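Local atomic coordinates of extracellular solute-binding protein family 5 (Brucella melitensis, PDB entry 4ONY), a protein that probably binds peptides or related solutes in the periplasm and delivers them to an ABC transporter for uptake. Residues F34-P39 against G584-A589; G45-G50 against G77-M82; I281-L286 against W567-D572; N81-T86 against I227-N232; Q85-R90 against F117-K122. All blocks are in the same frame, centred on the assembly; numbering follows the deposited sequence.

Contact 1. Residues F34-P39 against G584-A589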
# COMPACT_ATOMS: atom_id res chain seq x y z
N PHE A 34 20.77 0.55 -9.24
CA PHE A 34 19.65 1.40 -8.83
C PHE A 34 20.23 2.52 -7.96
O PHE A 34 21.17 2.30 -7.20
CB PHE A 34 18.57 0.57 -8.08
CG PHE A 34 17.70 -0.28 -8.96
CD1 PHE A 34 17.96 -0.46 -10.30
CD2 PHE A 34 16.63 -1.00 -8.40
CE1 PHE A 34 17.16 -1.26 -11.08
CE2 PHE A 34 15.82 -1.79 -9.17
CZ PHE A 34 16.09 -1.94 -10.51
N PRO A 35 19.69 3.74 -8.10
CA PRO A 35 20.32 4.88 -7.52
C PRO A 35 20.25 4.94 -5.98
O PRO A 35 20.99 5.75 -5.36
CB PRO A 35 19.60 6.07 -8.17
CG PRO A 35 18.27 5.55 -8.50
CD PRO A 35 18.50 4.12 -8.88
N TYR A 36 19.50 4.06 -5.35
CA TYR A 36 19.41 4.02 -3.89
C TYR A 36 20.20 2.88 -3.19
O TYR A 36 19.95 2.60 -2.00
CB TYR A 36 17.95 3.97 -3.47
CG TYR A 36 17.10 2.84 -4.04
CD1 TYR A 36 16.52 2.96 -5.30
CD2 TYR A 36 16.91 1.65 -3.34
CE1 TYR A 36 15.72 1.95 -5.82
CE2 TYR A 36 16.13 0.64 -3.86
CZ TYR A 36 15.54 0.79 -5.10
OH TYR A 36 14.73 -0.15 -5.63
N THR A 37 21.13 2.25 -3.90
CA THR A 37 22.01 1.29 -3.32
C THR A 37 23.44 1.81 -3.24
O THR A 37 23.85 2.70 -3.99
CB THR A 37 22.07 -0.03 -4.13
OG1 THR A 37 22.83 0.16 -5.36
CG2 THR A 37 20.68 -0.56 -4.41
N ASN A 38 24.20 1.18 -2.37
CA ASN A 38 25.62 1.43 -2.25
C ASN A 38 26.27 0.40 -3.14
O ASN A 38 26.18 -0.79 -2.86
CB ASN A 38 26.04 1.27 -0.79
CG ASN A 38 27.55 1.27 -0.60
OD1 ASN A 38 28.33 1.36 -1.54
ND2 ASN A 38 27.96 1.13 0.65
N PRO A 39 26.87 0.84 -4.24
CA PRO A 39 27.45 -0.14 -5.16
C PRO A 39 28.61 -0.98 -4.57
O PRO A 39 29.03 -1.92 -5.19
CB PRO A 39 27.96 0.71 -6.32
CG PRO A 39 28.20 2.06 -5.75
CD PRO A 39 27.26 2.22 -4.57
N GLY A 584 10.68 4.99 0.27
CA GLY A 584 11.07 4.96 1.66
C GLY A 584 12.21 3.98 1.84
O GLY A 584 12.84 3.57 0.86
N TYR A 585 12.52 3.62 3.09
CA TYR A 585 13.71 2.80 3.34
C TYR A 585 13.55 1.46 2.62
O TYR A 585 12.44 0.95 2.50
CB TYR A 585 13.98 2.60 4.87
CG TYR A 585 12.88 1.78 5.56
CD1 TYR A 585 12.91 0.40 5.56
CD2 TYR A 585 11.81 2.42 6.16
CE1 TYR A 585 11.88 -0.35 6.13
CE2 TYR A 585 10.78 1.71 6.76
CZ TYR A 585 10.80 0.32 6.72
OH TYR A 585 9.80 -0.38 7.30
N GLN A 586 14.67 0.85 2.22
CA GLN A 586 14.65 -0.42 1.51
C GLN A 586 15.64 -1.40 2.15
O GLN A 586 16.84 -1.33 1.91
CB GLN A 586 15.06 -0.16 0.06
CG GLN A 586 14.15 0.74 -0.70
CD GLN A 586 12.81 0.12 -0.85
OE1 GLN A 586 12.69 -1.02 -1.27
NE2 GLN A 586 11.76 0.86 -0.49
N LEU A 587 15.12 -2.28 3.00
CA LEU A 587 15.94 -3.23 3.73
C LEU A 587 16.88 -4.05 2.86
O LEU A 587 17.99 -4.37 3.30
CB LEU A 587 15.08 -4.18 4.56
CG LEU A 587 14.25 -3.56 5.67
CD1 LEU A 587 13.65 -4.66 6.51
CD2 LEU A 587 15.12 -2.63 6.54
N PRO A 588 16.44 -4.44 1.63
CA PRO A 588 17.34 -5.23 0.79
C PRO A 588 18.63 -4.50 0.37
O PRO A 588 19.54 -5.15 -0.11
CB PRO A 588 16.49 -5.52 -0.45
CG PRO A 588 15.09 -5.49 0.04
CD PRO A 588 15.07 -4.41 1.10
N ALA A 589 18.68 -3.17 0.52
CA ALA A 589 19.89 -2.41 0.27
C ALA A 589 20.73 -2.17 1.54
O ALA A 589 21.82 -1.56 1.48
CB ALA A 589 19.50 -1.09 -0.35
O HOH W 1 23.17 -0.91 -0.88

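Contact 2. Residues G45-G50 against G77-M82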
# COMPACT_ATOMS: atom_id res chain seq x y z
N GLY A 45 27.85 -11.01 6.91
CA GLY A 45 27.16 -10.80 8.19
C GLY A 45 25.68 -10.96 8.00
O GLY A 45 25.20 -11.02 6.87
N SER A 46 24.95 -11.06 9.10
CA SER A 46 23.57 -11.46 9.05
C SER A 46 22.61 -10.37 9.51
O SER A 46 23.01 -9.38 10.12
CB SER A 46 23.41 -12.71 9.93
OG SER A 46 23.63 -12.36 11.27
N LEU A 47 21.33 -10.60 9.22
CA LEU A 47 20.24 -9.75 9.67
C LEU A 47 19.19 -10.66 10.29
O LEU A 47 18.89 -11.71 9.73
CB LEU A 47 19.64 -9.01 8.50
CG LEU A 47 18.41 -8.14 8.80
CD1 LEU A 47 18.84 -6.91 9.56
CD2 LEU A 47 17.66 -7.76 7.52
N THR A 48 18.70 -10.31 11.47
CA THR A 48 17.65 -11.04 12.15
C THR A 48 16.51 -10.07 12.44
O THR A 48 16.74 -9.00 13.02
CB THR A 48 18.17 -11.70 13.45
OG1 THR A 48 19.28 -12.55 13.13
CG2 THR A 48 17.09 -12.56 14.11
N VAL A 49 15.32 -10.38 11.94
CA VAL A 49 14.18 -9.49 12.13
C VAL A 49 13.04 -10.28 12.70
O VAL A 49 13.01 -11.50 12.53
CB VAL A 49 13.72 -8.85 10.81
CG1 VAL A 49 14.87 -8.11 10.16
CG2 VAL A 49 13.20 -9.90 9.82
N GLY A 50 12.11 -9.58 13.35
CA GLY A 50 10.94 -10.20 13.96
C GLY A 50 9.65 -9.81 13.25
O GLY A 50 9.56 -8.73 12.68
N GLY A 77 6.66 -7.51 1.72
CA GLY A 77 6.67 -6.05 1.93
C GLY A 77 8.00 -5.45 2.35
O GLY A 77 8.35 -4.37 1.93
N GLU A 78 8.74 -6.13 3.21
CA GLU A 78 10.01 -5.62 3.70
C GLU A 78 11.16 -6.18 2.90
O GLU A 78 12.12 -5.46 2.68
CB GLU A 78 10.22 -6.01 5.17
CG GLU A 78 9.19 -5.48 6.13
CD GLU A 78 9.05 -6.38 7.38
OE1 GLU A 78 7.92 -6.44 7.90
OE2 GLU A 78 10.05 -7.01 7.85
N PHE A 79 11.09 -7.46 2.49
CA PHE A 79 12.23 -8.15 1.79
C PHE A 79 12.11 -8.46 0.31
O PHE A 79 13.06 -8.90 -0.27
CB PHE A 79 12.56 -9.45 2.48
CG PHE A 79 13.00 -9.27 3.87
CD1 PHE A 79 14.23 -8.65 4.14
CD2 PHE A 79 12.20 -9.67 4.92
CE1 PHE A 79 14.65 -8.46 5.45
CE2 PHE A 79 12.61 -9.48 6.23
CZ PHE A 79 13.83 -8.88 6.49
N GLY A 80 10.95 -8.23 -0.30
CA GLY A 80 10.78 -8.46 -1.73
C GLY A 80 10.80 -9.95 -2.08
O GLY A 80 10.32 -10.78 -1.30
N ASN A 81 11.39 -10.28 -3.23
CA ASN A 81 11.35 -11.65 -3.72
C ASN A 81 12.70 -12.35 -3.55
O ASN A 81 13.54 -12.36 -4.45
CB ASN A 81 10.85 -11.65 -5.18
CG ASN A 81 9.52 -10.91 -5.36
OD1 ASN A 81 8.63 -10.88 -4.48
ND2 ASN A 81 9.36 -10.30 -6.51
N MET A 82 12.92 -12.97 -2.39
CA MET A 82 14.20 -13.61 -2.12
C MET A 82 14.44 -15.01 -2.71
O MET A 82 15.61 -15.39 -2.99
CB MET A 82 14.45 -13.63 -0.63
CG MET A 82 14.67 -12.22 -0.06
SD MET A 82 15.40 -12.27 1.57
CE MET A 82 13.96 -12.88 2.46
O HOH W 2 9.89 -6.58 11.21

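Contact 3. Residues I281-L286 against W567-D572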
# COMPACT_ATOMS: atom_id res chain seq x y z
N ILE A 281 3.36 6.35 20.72
CA ILE A 281 3.57 6.41 22.15
C ILE A 281 4.85 5.63 22.49
O ILE A 281 5.72 6.12 23.25
CB ILE A 281 2.35 5.84 22.93
CG1 ILE A 281 1.10 6.67 22.64
CG2 ILE A 281 2.61 5.82 24.43
CD1 ILE A 281 1.25 8.15 22.96
N ARG A 282 5.00 4.44 21.91
CA ARG A 282 6.21 3.64 22.14
C ARG A 282 7.46 4.37 21.66
O ARG A 282 8.45 4.46 22.36
CB ARG A 282 6.11 2.25 21.47
CG ARG A 282 7.28 1.31 21.79
CD ARG A 282 6.92 -0.18 21.58
NE ARG A 282 6.54 -0.33 20.19
CZ ARG A 282 5.62 -1.17 19.74
NH1 ARG A 282 5.01 -2.02 20.54
NH2 ARG A 282 5.35 -1.16 18.46
N TRP A 283 7.40 4.92 20.45
CA TRP A 283 8.54 5.66 19.91
C TRP A 283 8.95 6.82 20.84
O TRP A 283 10.10 7.04 21.09
CB TRP A 283 8.17 6.22 18.55
CG TRP A 283 9.33 6.84 17.72
CD1 TRP A 283 9.48 8.16 17.41
CD2 TRP A 283 10.42 6.16 17.09
NE1 TRP A 283 10.57 8.34 16.62
CE2 TRP A 283 11.18 7.14 16.40
CE3 TRP A 283 10.82 4.84 17.02
CZ2 TRP A 283 12.32 6.81 15.64
CZ3 TRP A 283 11.97 4.52 16.26
CH2 TRP A 283 12.69 5.50 15.57
N GLU A 284 7.96 7.53 21.37
CA GLU A 284 8.19 8.71 22.18
C GLU A 284 8.69 8.35 23.57
O GLU A 284 9.53 9.02 24.07
CB GLU A 284 6.89 9.49 22.30
CG GLU A 284 6.85 10.57 23.36
CD GLU A 284 7.63 11.79 22.92
OE1 GLU A 284 7.82 11.92 21.69
OE2 GLU A 284 8.02 12.61 23.81
N LYS A 285 8.17 7.27 24.15
CA LYS A 285 8.37 6.96 25.57
C LYS A 285 9.36 5.84 25.87
O LYS A 285 10.02 5.88 26.91
CB LYS A 285 7.03 6.48 26.17
CG LYS A 285 5.97 7.54 26.18
CD LYS A 285 6.34 8.67 27.12
CE LYS A 285 5.14 9.53 27.45
NZ LYS A 285 5.48 10.54 28.50
N LEU A 286 9.39 4.80 25.04
CA LEU A 286 10.00 3.54 25.45
C LEU A 286 11.35 3.25 24.88
O LEU A 286 11.87 2.14 25.06
CB LEU A 286 9.03 2.35 25.23
CG LEU A 286 7.69 2.44 25.98
CD1 LEU A 286 6.79 1.22 25.75
CD2 LEU A 286 7.89 2.65 27.46
N TRP A 567 9.84 5.05 10.74
CA TRP A 567 10.70 4.89 11.88
C TRP A 567 11.25 3.51 11.93
O TRP A 567 10.49 2.55 11.97
CB TRP A 567 9.84 5.11 13.16
CG TRP A 567 9.33 6.48 13.43
CD1 TRP A 567 9.89 7.67 13.06
CD2 TRP A 567 8.21 6.79 14.23
NE1 TRP A 567 9.15 8.70 13.54
CE2 TRP A 567 8.12 8.20 14.29
CE3 TRP A 567 7.29 6.03 14.90
CZ2 TRP A 567 7.15 8.86 15.03
CZ3 TRP A 567 6.26 6.69 15.61
CH2 TRP A 567 6.20 8.09 15.67
N VAL A 568 12.58 3.41 11.99
CA VAL A 568 13.27 2.13 12.18
C VAL A 568 14.40 2.30 13.19
O VAL A 568 15.30 3.11 13.00
CB VAL A 568 13.88 1.57 10.86
CG1 VAL A 568 14.47 0.20 11.12
CG2 VAL A 568 12.83 1.48 9.75
N ALA A 569 14.32 1.56 14.30
CA ALA A 569 15.40 1.56 15.27
C ALA A 569 16.31 0.42 14.88
O ALA A 569 15.83 -0.60 14.39
CB ALA A 569 14.87 1.37 16.69
N ARG A 570 17.61 0.62 15.00
CA ARG A 570 18.55 -0.40 14.58
C ARG A 570 19.79 -0.43 15.48
O ARG A 570 20.28 0.63 15.92
CB ARG A 570 18.97 -0.19 13.13
CG ARG A 570 19.86 1.02 12.87
CD ARG A 570 20.23 1.22 11.38
NE ARG A 570 20.56 2.62 11.19
CZ ARG A 570 21.75 3.18 11.43
NH1 ARG A 570 22.83 2.47 11.77
NH2 ARG A 570 21.87 4.48 11.27
N TRP A 571 20.28 -1.64 15.75
CA TRP A 571 21.64 -1.78 16.30
C TRP A 571 22.65 -1.23 15.26
O TRP A 571 22.48 -1.37 14.06
CB TRP A 571 21.94 -3.23 16.72
CG TRP A 571 21.10 -3.61 17.93
CD1 TRP A 571 19.85 -4.16 17.92
CD2 TRP A 571 21.47 -3.49 19.30
NE1 TRP A 571 19.39 -4.33 19.20
CE2 TRP A 571 20.37 -3.95 20.07
CE3 TRP A 571 22.61 -3.00 19.96
CZ2 TRP A 571 20.37 -3.95 21.47
CZ3 TRP A 571 22.62 -2.99 21.33
CH2 TRP A 571 21.49 -3.46 22.10
N ASP A 572 23.69 -0.59 15.76
CA ASP A 572 24.60 0.13 14.89
C ASP A 572 25.51 -0.77 14.03
O ASP A 572 26.21 -0.28 13.19
CB ASP A 572 25.42 1.16 15.69
CG ASP A 572 26.41 0.55 16.59
OD1 ASP A 572 26.53 -0.68 16.71
OD2 ASP A 572 27.13 1.33 17.20

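Contact 4. Residues N81-T86 against I227-N232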
# COMPACT_ATOMS: atom_id res chain seq x y z
N ASN A 81 11.39 -10.28 -3.23
CA ASN A 81 11.35 -11.65 -3.72
C ASN A 81 12.70 -12.35 -3.55
O ASN A 81 13.54 -12.36 -4.45
CB ASN A 81 10.85 -11.65 -5.18
CG ASN A 81 9.52 -10.91 -5.36
OD1 ASN A 81 8.63 -10.88 -4.48
ND2 ASN A 81 9.36 -10.30 -6.51
N MET A 82 12.92 -12.97 -2.39
CA MET A 82 14.20 -13.61 -2.12
C MET A 82 14.44 -15.01 -2.71
O MET A 82 15.61 -15.39 -2.99
CB MET A 82 14.45 -13.63 -0.63
CG MET A 82 14.67 -12.22 -0.06
SD MET A 82 15.40 -12.27 1.57
CE MET A 82 13.96 -12.88 2.46
N VAL A 83 13.37 -15.77 -2.94
CA VAL A 83 13.48 -17.11 -3.51
C VAL A 83 12.90 -17.16 -4.92
O VAL A 83 13.58 -17.54 -5.87
CB VAL A 83 12.79 -18.15 -2.61
CG1 VAL A 83 12.78 -19.53 -3.25
CG2 VAL A 83 13.52 -18.20 -1.26
N TYR A 84 11.64 -16.78 -5.06
CA TYR A 84 10.99 -16.76 -6.34
C TYR A 84 11.10 -15.38 -6.97
O TYR A 84 10.72 -14.38 -6.35
CB TYR A 84 9.53 -17.12 -6.16
CG TYR A 84 9.32 -18.58 -5.73
CD1 TYR A 84 9.56 -19.62 -6.61
CD2 TYR A 84 8.85 -18.88 -4.46
CE1 TYR A 84 9.38 -20.96 -6.23
CE2 TYR A 84 8.64 -20.20 -4.07
CZ TYR A 84 8.90 -21.23 -4.96
OH TYR A 84 8.68 -22.51 -4.58
N GLN A 85 11.57 -15.34 -8.22
CA GLN A 85 11.77 -14.09 -8.93
C GLN A 85 10.77 -13.90 -10.03
O GLN A 85 10.11 -14.83 -10.47
CB GLN A 85 13.16 -14.05 -9.52
CG GLN A 85 14.25 -14.14 -8.49
CD GLN A 85 15.63 -14.01 -9.11
OE1 GLN A 85 15.99 -14.74 -10.01
NE2 GLN A 85 16.42 -13.07 -8.59
N THR A 86 10.67 -12.65 -10.45
CA THR A 86 9.81 -12.24 -11.54
C THR A 86 10.66 -11.98 -12.80
O THR A 86 11.91 -11.97 -12.73
CB THR A 86 9.11 -10.93 -11.18
OG1 THR A 86 10.12 -9.98 -10.83
CG2 THR A 86 8.20 -11.16 -10.03
N ILE A 227 12.29 -18.88 10.17
CA ILE A 227 12.82 -19.33 8.87
C ILE A 227 14.20 -18.65 8.63
O ILE A 227 14.35 -17.49 8.88
CB ILE A 227 11.84 -19.07 7.70
CG1 ILE A 227 12.41 -19.60 6.40
CG2 ILE A 227 11.51 -17.58 7.49
CD1 ILE A 227 11.38 -19.76 5.29
N VAL A 228 15.21 -19.42 8.26
CA VAL A 228 16.56 -18.91 8.05
C VAL A 228 16.86 -19.01 6.54
O VAL A 228 16.75 -20.08 5.95
CB VAL A 228 17.61 -19.70 8.85
CG1 VAL A 228 19.02 -19.17 8.65
CG2 VAL A 228 17.32 -19.70 10.35
N TYR A 229 17.22 -17.88 5.96
CA TYR A 229 17.68 -17.80 4.61
C TYR A 229 19.22 -17.65 4.58
O TYR A 229 19.78 -16.85 5.32
CB TYR A 229 17.07 -16.58 3.94
CG TYR A 229 15.59 -16.68 3.75
CD1 TYR A 229 15.08 -17.33 2.63
CD2 TYR A 229 14.69 -16.13 4.65
CE1 TYR A 229 13.74 -17.44 2.41
CE2 TYR A 229 13.32 -16.24 4.44
CZ TYR A 229 12.86 -16.90 3.30
OH TYR A 229 11.52 -17.03 3.02
N LYS A 230 19.86 -18.39 3.70
CA LYS A 230 21.28 -18.24 3.43
C LYS A 230 21.50 -17.80 1.97
O LYS A 230 20.88 -18.35 1.06
CB LYS A 230 22.01 -19.55 3.73
CG LYS A 230 22.42 -19.58 5.18
CD LYS A 230 23.09 -20.89 5.61
CE LYS A 230 22.84 -21.07 7.10
NZ LYS A 230 23.68 -22.18 7.63
N ARG A 231 22.43 -16.88 1.76
CA ARG A 231 22.73 -16.42 0.41
C ARG A 231 23.42 -17.50 -0.38
O ARG A 231 24.36 -18.13 0.09
CB ARG A 231 23.57 -15.15 0.42
CG ARG A 231 23.75 -14.49 -0.94
CD ARG A 231 24.46 -13.14 -0.83
NE ARG A 231 25.82 -13.34 -0.31
CZ ARG A 231 26.46 -12.48 0.48
NH1 ARG A 231 25.91 -11.34 0.86
NH2 ARG A 231 27.68 -12.79 0.92
N ASN A 232 22.99 -17.71 -1.61
CA ASN A 232 23.67 -18.66 -2.49
C ASN A 232 24.89 -17.97 -3.08
O ASN A 232 24.73 -17.03 -3.80
CB ASN A 232 22.75 -19.05 -3.60
CG ASN A 232 23.40 -19.96 -4.62
OD1 ASN A 232 24.50 -20.43 -4.44
ND2 ASN A 232 22.67 -20.23 -5.70

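Contact 5. Residues Q85-R90 against F117-K122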
# COMPACT_ATOMS: atom_id res chain seq x y z
N GLN A 85 11.57 -15.34 -8.22
CA GLN A 85 11.77 -14.09 -8.93
C GLN A 85 10.77 -13.90 -10.03
O GLN A 85 10.11 -14.83 -10.47
CB GLN A 85 13.16 -14.05 -9.52
CG GLN A 85 14.25 -14.14 -8.49
CD GLN A 85 15.63 -14.01 -9.11
OE1 GLN A 85 15.99 -14.74 -10.01
NE2 GLN A 85 16.42 -13.07 -8.59
N THR A 86 10.67 -12.65 -10.45
CA THR A 86 9.81 -12.24 -11.54
C THR A 86 10.66 -11.98 -12.80
O THR A 86 11.91 -11.97 -12.73
CB THR A 86 9.11 -10.93 -11.18
OG1 THR A 86 10.12 -9.98 -10.83
CG2 THR A 86 8.20 -11.16 -10.03
N LEU A 87 10.00 -11.77 -13.93
CA LEU A 87 10.74 -11.50 -15.15
C LEU A 87 11.48 -10.19 -15.04
O LEU A 87 12.60 -10.05 -15.55
CB LEU A 87 9.80 -11.51 -16.35
CG LEU A 87 9.32 -12.94 -16.66
CD1 LEU A 87 8.03 -12.91 -17.48
CD2 LEU A 87 10.37 -13.74 -17.43
N MET A 88 10.85 -9.20 -14.42
CA MET A 88 11.45 -7.85 -14.30
C MET A 88 11.25 -7.35 -12.89
O MET A 88 10.31 -7.78 -12.20
CB MET A 88 10.81 -6.89 -15.31
CG MET A 88 10.97 -7.35 -16.76
SD MET A 88 10.40 -6.16 -17.98
CE MET A 88 11.70 -4.94 -17.81
N LEU A 89 12.16 -6.47 -12.46
CA LEU A 89 12.23 -6.02 -11.08
C LEU A 89 11.78 -4.57 -10.94
O LEU A 89 12.28 -3.68 -11.63
CB LEU A 89 13.68 -6.11 -10.60
CG LEU A 89 13.97 -5.66 -9.17
CD1 LEU A 89 13.31 -6.55 -8.14
CD2 LEU A 89 15.47 -5.62 -8.97
N ARG A 90 10.88 -4.34 -10.00
CA ARG A 90 10.37 -3.01 -9.77
C ARG A 90 11.43 -2.09 -9.11
O ARG A 90 12.01 -2.46 -8.08
CB ARG A 90 9.18 -3.19 -8.84
CG ARG A 90 8.47 -1.93 -8.48
CD ARG A 90 7.32 -1.76 -9.41
NE ARG A 90 6.52 -0.62 -9.02
CZ ARG A 90 5.28 -0.68 -8.60
NH1 ARG A 90 4.67 -1.84 -8.46
NH2 ARG A 90 4.61 0.42 -8.32
N PHE A 117 9.58 -11.32 -23.92
CA PHE A 117 10.71 -11.30 -22.99
C PHE A 117 11.76 -12.21 -23.52
O PHE A 117 11.44 -13.30 -24.02
CB PHE A 117 10.28 -11.82 -21.63
CG PHE A 117 9.16 -11.03 -21.00
CD1 PHE A 117 9.43 -9.84 -20.31
CD2 PHE A 117 7.85 -11.47 -21.09
CE1 PHE A 117 8.40 -9.10 -19.72
CE2 PHE A 117 6.83 -10.72 -20.54
CZ PHE A 117 7.09 -9.55 -19.84
N THR A 118 13.01 -11.80 -23.39
CA THR A 118 14.12 -12.67 -23.70
C THR A 118 14.88 -12.88 -22.42
O THR A 118 15.31 -11.91 -21.79
CB THR A 118 15.00 -12.06 -24.80
OG1 THR A 118 14.17 -11.74 -25.91
CG2 THR A 118 16.12 -13.02 -25.24
N LEU A 119 14.99 -14.14 -22.02
CA LEU A 119 15.64 -14.51 -20.77
C LEU A 119 17.15 -14.34 -20.85
O LEU A 119 17.75 -14.48 -21.91
CB LEU A 119 15.34 -15.97 -20.40
CG LEU A 119 13.86 -16.35 -20.30
CD1 LEU A 119 13.71 -17.84 -19.99
CD2 LEU A 119 13.20 -15.52 -19.23
N ASN A 120 17.73 -14.01 -19.71
CA ASN A 120 19.16 -13.88 -19.58
C ASN A 120 19.80 -15.27 -19.65
O ASN A 120 19.37 -16.18 -18.93
CB ASN A 120 19.45 -13.23 -18.23
CG ASN A 120 20.90 -12.83 -18.09
OD1 ASN A 120 21.82 -13.66 -18.30
ND2 ASN A 120 21.13 -11.58 -17.71
N PRO A 121 20.78 -15.46 -20.53
CA PRO A 121 21.32 -16.84 -20.63
C PRO A 121 22.04 -17.36 -19.39
O PRO A 121 22.22 -18.56 -19.25
CB PRO A 121 22.28 -16.77 -21.82
CG PRO A 121 22.59 -15.30 -21.98
CD PRO A 121 21.36 -14.55 -21.52
N LYS A 122 22.43 -16.47 -18.48
CA LYS A 122 23.03 -16.90 -17.22
C LYS A 122 22.02 -17.34 -16.14
O LYS A 122 22.43 -17.79 -15.08
CB LYS A 122 23.82 -15.76 -16.60
CG LYS A 122 24.93 -15.22 -17.41
CD LYS A 122 25.45 -13.96 -16.71
CE LYS A 122 26.74 -13.49 -17.38
NZ LYS A 122 27.37 -12.36 -16.61

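Contact 1. Residues F34-P39 against G584-A589
Y36 and Q586 meet where a type I beta turn, F34 to T37, packs against the loop leading into a short 3-10 segment, 587-589, near the C-terminal end of the chain. The Y36 ring and the Q586 amide stand steeply to each other, with planes 78° apart. The touch is made by the aliphatic part of Q586: its CG lies 3.7 Å from Y36 CE2 and approaches the ring obliquely. The Q586 chain is bent at chi2 (-64°). The bend turns the amide back along its own segment, where NE2 donates to G584 O at 3.2 Å, from above the carbonyl plane. The phenol end of Y36 is held by the backbone N of R92. At the other end of the contact, the A589 methyl points at the turn. A589 CB is 4.1 Å from Y36 O and 4.3 Å from T37 CG2. One water joins the two backbones, accepting from N38 N and donating to A589 O, each at 2.8 Å.

Contact 2. Residues G45-G50 against G77-M82
G50 O accepts a hydrogen bond from a water at 2.6 Å. The same water reaches across to E78, whose OE2 accepts a weak bond from it at 3.4 Å. The other carboxylate oxygen of E78, OE1, is in a salt bridge with R71. This thin polar bridge lies beside an apolar contact made by three buried side chains, L47, V49 and F79. L47 and V49 alternate with T48 on strand 46-52, an outermost strand of a four-stranded mixed sheet. They therefore project from the same face of the sheet, toward the loop that carries F79. The F79 ring meets them with its edge. V49 CG2 is 3.5 Å from F79 CZ, and V49 CG1 follows at 3.9 Å from the same atom. L47 CD2 touches the neighbouring corner, 3.7 Å from F79 CE1. With CG of L47 anti to the backbone N (chi1 176°), its CD2 methyl reaches the ring near the ring plane. F79 also packs on I254 of the adjacent strand 251-257, so one ring covers parts of two strands. Across this contact the attraction is mainly dispersion and the burial of apolar surface. The water link probably adds little, since its bond to E78 is weak.

Contact 3. Residues I281-L286 against W567-D572
The indoles of W283 and W567 lie face to face, with their five-membered rings 3.6 Å apart between centroids and their planes at 8°. The overlap runs over much of both rings. W283 NE1 sits 3.4 Å from W567 CE2, over the W567 face. Each CB also rests on the partner's six-membered ring, as a CH-pi contact. W567 CB is 3.7 Å from the W283 ring centroid, almost straight above it, and W283 CB is 3.9 Å from the W567 ring centroid. W283 swings its indole away from its own N (chi1 -170°), which carries the ring from the helix toward the strand. The backbone N of A569 lies at the W283 edge, 4.3 Å from CZ3. K299 makes a cation-pi contact with W283, and Y287 meets it edge-to-face. The axes of the helix and strand segments cross at 47°. This is a face-to-face tryptophan stack that packs the short helix 280-285 on strand 566-571, the central strand of a three-stranded antiparallel sheet.

Contact 4. Residues N81-T86 against I227-N232
This is a Met-aromatic contact between the loop before strand 88-90 and strand 226-231 of the four-stranded mixed sheet. M82 and V83 follow each other in the loop and take different parts of the Y229 ring. The M82 methyl lies over one face: CE is 4.1 Å from the ring centroid and 16° off the normal, offset toward the rim. M82 CE is 4.0 Å from both Y229 CE2 and Y229 CD2. The sulfur stands farther off above the face, with SD 5.1 Å from the centroid. A bend at the end of the M82 chain (chi3 -72°) brings the methyl rather than the sulfur down onto the ring. V83 comes in at the ring edge, where its CG2 is 3.8 Å from Y229 CE1. Both side chains cross Y229 at about a right angle. The Y229 hydroxyl is bonded to R71 O, so the phenol has a polar partner while its ring is buried. Between these side chains the attraction is dispersion and CH-pi in kind, with the sulfur probably adding a small electrostatic term.

Contact 5. Residues Q85-R90 against F117-K122
L87 sits as a knob on the F117 ring. Its CD1 lies over the ring centre, 3.9 Å from the centroid and 13° off the normal. M88 lies along the rim of the same ring. Its SD is in the ring plane, 4.0 Å from F117 CE1, an edge-on Met-aromatic contact, and a bend at chi3 (71°) turns the end of the chain beyond the sulfur. Strands 88-90 and 114-119 belong to one antiparallel sheet, in which both pair with strand 97-108 between them, and L87 lies just before the first. F117 also packs on I185 and A186 of helix 181-187, and M88 touches A186 as well. Next to the knob the loop is tightened by T86, whose OG1 donates to M88 O at 2.6 Å. The forked end of L87 straddles two residues, one flat and one branched, that project from alternate positions of strand 114-119. While CD1 covers F117, the other branch turns to L119, with L87 CD2 3.8 Å from L119 CD2.

How the contacts relate
Direct polar bonds between segments play no part in any of the five contacts. The touching residues of contacts 2 to 5 are all buried, while contact 1 includes the partly exposed Q586. Contacts 2 and 4 share N81 and M82 and hold one loop to the same mixed sheet, at strands 46-52 and 226-231. Contact 5 begins where contact 4's loop ends, sharing Q85 and T86, but serves a different, antiparallel sheet. Contact 1 packs two loops and touches contacts 2, 3 and 5. Contacts 1 and 2 each have a water joining the two segments. Contact 3 is farthest from contact 5, about 38 Å between centres, and touches contact 1 through V568 on Y585. It alone stacks two aromatic rings, whereas contacts 4 and 5 pair methionine with one ring.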